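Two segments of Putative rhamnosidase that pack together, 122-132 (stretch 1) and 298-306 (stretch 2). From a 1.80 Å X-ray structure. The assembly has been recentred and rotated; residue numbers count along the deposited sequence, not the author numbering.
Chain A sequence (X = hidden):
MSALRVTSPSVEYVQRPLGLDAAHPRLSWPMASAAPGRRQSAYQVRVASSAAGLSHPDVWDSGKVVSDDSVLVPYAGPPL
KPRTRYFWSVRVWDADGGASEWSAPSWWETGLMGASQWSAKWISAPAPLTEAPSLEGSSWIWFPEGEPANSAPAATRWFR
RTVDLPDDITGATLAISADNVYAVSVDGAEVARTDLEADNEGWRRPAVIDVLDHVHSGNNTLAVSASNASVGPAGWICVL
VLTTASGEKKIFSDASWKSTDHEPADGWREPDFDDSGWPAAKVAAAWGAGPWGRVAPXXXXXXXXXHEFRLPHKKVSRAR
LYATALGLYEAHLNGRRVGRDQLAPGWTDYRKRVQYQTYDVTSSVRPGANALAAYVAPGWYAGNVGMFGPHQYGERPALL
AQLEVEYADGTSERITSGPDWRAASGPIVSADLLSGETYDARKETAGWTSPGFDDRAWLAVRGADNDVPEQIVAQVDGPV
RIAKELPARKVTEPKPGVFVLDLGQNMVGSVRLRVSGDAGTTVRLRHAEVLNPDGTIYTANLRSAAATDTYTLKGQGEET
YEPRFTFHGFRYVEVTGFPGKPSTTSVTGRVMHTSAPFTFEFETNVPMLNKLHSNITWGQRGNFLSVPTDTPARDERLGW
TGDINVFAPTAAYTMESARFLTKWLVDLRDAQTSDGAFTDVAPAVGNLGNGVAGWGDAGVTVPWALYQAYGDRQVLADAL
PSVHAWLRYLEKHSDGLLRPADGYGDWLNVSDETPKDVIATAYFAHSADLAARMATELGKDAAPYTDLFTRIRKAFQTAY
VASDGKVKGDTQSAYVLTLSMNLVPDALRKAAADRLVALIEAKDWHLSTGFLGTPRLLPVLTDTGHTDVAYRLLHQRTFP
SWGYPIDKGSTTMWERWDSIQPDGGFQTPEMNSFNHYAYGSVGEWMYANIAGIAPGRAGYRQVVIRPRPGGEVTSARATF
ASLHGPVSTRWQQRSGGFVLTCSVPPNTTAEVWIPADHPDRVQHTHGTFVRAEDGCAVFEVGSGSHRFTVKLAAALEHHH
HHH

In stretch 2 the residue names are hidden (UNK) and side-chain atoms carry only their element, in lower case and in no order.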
# COMPACT_ATOMS: atom_id res chain seq x y z
N TRP A 122 -3.90 -16.64 20.80
CA TRP A 122 -3.32 -15.32 20.63
C TRP A 122 -2.47 -14.98 21.83
O TRP A 122 -2.94 -15.05 22.97
CB TRP A 122 -4.41 -14.29 20.47
CG TRP A 122 -5.14 -14.40 19.18
CD1 TRP A 122 -6.35 -15.05 18.94
CD2 TRP A 122 -4.73 -13.85 17.93
NE1 TRP A 122 -6.69 -14.92 17.61
CE2 TRP A 122 -5.73 -14.17 16.98
CE3 TRP A 122 -3.60 -13.10 17.52
CZ2 TRP A 122 -5.63 -13.79 15.64
CZ3 TRP A 122 -3.51 -12.73 16.18
CH2 TRP A 122 -4.52 -13.08 15.27
N ILE A 123 -1.22 -14.56 21.59
CA ILE A 123 -0.37 -14.14 22.69
C ILE A 123 0.27 -12.77 22.44
O ILE A 123 0.52 -12.38 21.29
CB ILE A 123 0.74 -15.15 23.01
CG1 ILE A 123 1.66 -15.36 21.79
CG2 ILE A 123 0.17 -16.46 23.56
CD1 ILE A 123 2.85 -16.26 22.10
N SER A 124 0.59 -12.09 23.54
CA SER A 124 1.21 -10.75 23.53
C SER A 124 2.36 -10.75 24.53
O SER A 124 2.34 -11.53 25.48
CB SER A 124 0.21 -9.71 24.01
OG SER A 124 -0.72 -9.35 23.01
N ALA A 125 3.33 -9.85 24.35
CA ALA A 125 4.31 -9.58 25.41
C ALA A 125 3.57 -8.96 26.61
O ALA A 125 2.54 -8.30 26.41
CB ALA A 125 5.39 -8.65 24.91
N PRO A 126 4.07 -9.18 27.85
CA PRO A 126 3.39 -8.65 29.04
C PRO A 126 3.50 -7.13 29.17
O PRO A 126 4.29 -6.51 28.44
CB PRO A 126 4.11 -9.38 30.18
CG PRO A 126 5.49 -9.55 29.65
CD PRO A 126 5.30 -9.92 28.21
N ALA A 127 2.74 -6.55 30.10
CA ALA A 127 2.60 -5.09 30.25
C ALA A 127 3.92 -4.29 30.39
O ALA A 127 4.04 -3.22 29.81
CB ALA A 127 1.64 -4.75 31.39
N PRO A 128 4.90 -4.82 31.15
CA PRO A 128 6.19 -4.12 31.25
C PRO A 128 6.90 -3.91 29.89
O PRO A 128 7.74 -3.01 29.77
CB PRO A 128 7.03 -5.05 32.15
CG PRO A 128 6.05 -5.84 32.94
CD PRO A 128 4.80 -5.95 32.10
N LEU A 129 6.56 -4.72 28.89
CA LEU A 129 7.21 -4.67 27.57
C LEU A 129 6.36 -3.95 26.50
O LEU A 129 6.90 -3.47 25.50
CB LEU A 129 7.60 -6.09 27.11
CG LEU A 129 8.57 -6.89 28.00
CD1 LEU A 129 8.88 -8.25 27.36
CD2 LEU A 129 9.86 -6.12 28.27
N THR A 130 5.06 -3.87 26.72
CA THR A 130 4.16 -3.30 25.71
C THR A 130 3.55 -1.96 26.14
O THR A 130 2.88 -1.31 25.34
CB THR A 130 3.01 -4.25 25.38
OG1 THR A 130 2.26 -4.54 26.57
CG2 THR A 130 3.52 -5.53 24.75
N GLU A 131 3.72 -1.59 27.41
CA GLU A 131 3.23 -0.29 27.84
C GLU A 131 4.39 0.62 28.21
O GLU A 131 5.34 0.19 28.85
CB GLU A 131 2.28 -0.41 29.03
CG GLU A 131 0.82 -0.42 28.62
CD GLU A 131 0.37 -1.77 28.12
OE1 GLU A 131 -0.03 -2.61 28.97
OE2 GLU A 131 0.41 -2.00 26.89
N ALA A 132 4.29 1.87 27.80
CA ALA A 132 5.24 2.88 28.23
C ALA A 132 5.08 3.06 29.73
O ALA A 132 3.97 2.85 30.26
CB ALA A 132 5.00 4.19 27.50
N UNK A 298 2.66 6.61 24.56
CA UNK A 298 2.52 5.50 23.61
C UNK A 298 3.85 4.74 23.52
O UNK A 298 4.89 5.34 23.37
c UNK A 298 0.75 6.70 22.30
c UNK A 298 2.11 4.90 21.19
c UNK A 298 2.12 6.03 22.23
N UNK A 299 3.82 3.42 23.64
CA UNK A 299 5.03 2.64 23.43
C UNK A 299 4.80 1.83 22.16
O UNK A 299 3.70 1.37 21.91
c UNK A 299 5.32 1.73 24.62
N UNK A 300 5.82 1.68 21.34
CA UNK A 300 5.66 0.99 20.09
C UNK A 300 6.77 -0.03 19.87
O UNK A 300 7.23 -0.17 18.76
o UNK A 300 4.54 2.88 19.05
c UNK A 300 5.67 2.02 18.95
N UNK A 301 7.19 -0.75 20.91
CA UNK A 301 8.32 -1.66 20.73
C UNK A 301 7.89 -2.85 19.87
O UNK A 301 6.68 -3.15 19.80
c UNK A 301 8.83 -2.14 22.08
N UNK A 302 8.85 -3.47 19.17
CA UNK A 302 8.67 -4.78 18.51
C UNK A 302 9.35 -5.76 19.39
O UNK A 302 10.57 -5.93 19.31
c UNK A 302 9.30 -4.81 17.14
N UNK A 303 8.58 -6.37 20.29
CA UNK A 303 9.18 -7.31 21.27
C UNK A 303 9.54 -8.66 20.71
O UNK A 303 9.05 -9.06 19.67
n UNK A 303 6.95 -5.63 23.34
c UNK A 303 8.24 -7.48 22.47
o UNK A 303 9.08 -5.79 23.93
c UNK A 303 8.13 -6.22 23.32
N UNK A 304 10.43 -9.38 21.40
CA UNK A 304 10.78 -10.73 21.06
C UNK A 304 9.97 -11.77 21.84
O UNK A 304 9.84 -11.66 23.05
c UNK A 304 12.27 -10.94 21.34
n UNK A 304 15.47 -9.78 19.84
c UNK A 304 14.63 -10.20 20.77
c UNK A 304 13.15 -10.03 20.47
o UNK A 304 15.03 -10.67 21.87
N UNK A 305 9.43 -12.76 21.14
CA UNK A 305 8.67 -13.86 21.77
C UNK A 305 9.29 -15.18 21.33
O UNK A 305 9.72 -15.31 20.18
c UNK A 305 7.19 -13.77 21.38
c UNK A 305 4.88 -12.96 21.58
c UNK A 305 6.67 -11.28 21.73
c UNK A 305 6.32 -12.72 22.07
N UNK A 306 9.39 -16.16 22.22
CA UNK A 306 10.03 -17.41 21.82
C UNK A 306 9.53 -18.58 22.63
O UNK A 306 9.01 -18.40 23.73
c UNK A 306 14.74 -19.29 23.06
c UNK A 306 11.57 -17.36 21.99
n UNK A 306 15.46 -20.00 22.20
n UNK A 306 14.31 -18.08 22.71
n UNK A 306 14.41 -19.80 24.24
c UNK A 306 12.02 -17.35 23.45
c UNK A 306 13.54 -17.17 23.57
O HOH W 1 5.96 -1.23 23.47

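Position 298 carries three carbons, one bearing the other two, so the side chain forks at CB: Val 298. Its CA-to-CB bond points away from stretch 1, and the contact is made by its backbone, whose C atom lies 4.2 Å from CB of Ala 132; the branched side chain is thus left clear of the approach.

Position 299 has a single side-chain carbon, which identifies Ala 299. The methyl points toward stretch 1 and meets backbone as much as side chain: its CB is 3.3 Å from N of Ala 132 and 3.8 Å from CB of Ala 132. The CA atoms of these two alanines are 4.8 Å apart, a spacing that small methyl groups suit well.

At position 300 one carbon is followed by one oxygen, the pattern of a hydroxymethyl group: Ser 300. Its CA-to-CB bond points away from stretch 1, and the side chain, with chi1 in the m well, stays 7.7 Å or more from it. A small polar residue is at home in this partly exposed loop.

Position 301 again shows one carbon, hence Ala 301. Its CB faces stretch 1 at 4.1 Å from O of Leu 129, and its backbone N donates to water 1 (N to water O, 2.9 Å). That water in turn donates to O of Leu 129, the distance between the two oxygens being 3.2 Å.

The lone carbon at position 302 marks Ala 302, which points away without touching stretch 1; a methyl suits its buried surroundings, having no polar group to satisfy.

Position 303 has two carbons, the second carrying one oxygen and one nitrogen, a short carboxamide: Asn 303. Its ND2 donates to O of Leu 129 at 3.1 Å, with a nearly straight N-H...O angle of 159°. A carboxamide suits this place because its NH2 can donate to a backbone carbonyl while the short side chain, pointing toward stretch 1, brings it into range. The amide also packs against carbon, ND2 lying 3.7 Å from both CB of Ala 125 and CG2 of Thr 130.

Position 304 has three carbons, the third bearing oxygen and nitrogen: Gln 304. It points away, and its amide is hydrogen-bonded elsewhere in the structure, as a buried polar group needs to be.

Four carbons forked at the second define position 305 as Leu 305. Its CD2 lies 3.9 Å from CD1 of Ile 123 and its CD1 4.3 Å from CB of Ala 125, an apolar match for a buried site.

Position 306 has three carbons, a nitrogen, then a carbon with two more nitrogens, a guanidinium: Arg 306. It points away, with its nitrogens hydrogen-bonded outside this contact, which lets a charged group be buried.

The contact therefore joins apolar packing around Leu 305 and Ala 299 through a polar centre. O of Leu 129 receives both the Asn 303 amide and the water held by Ala 301, while from 303 to 306, in the strand region, the CA-to-CB bonds alternate toward and away from stretch 1.

Stretch 2 (298-306) VASAANQLR
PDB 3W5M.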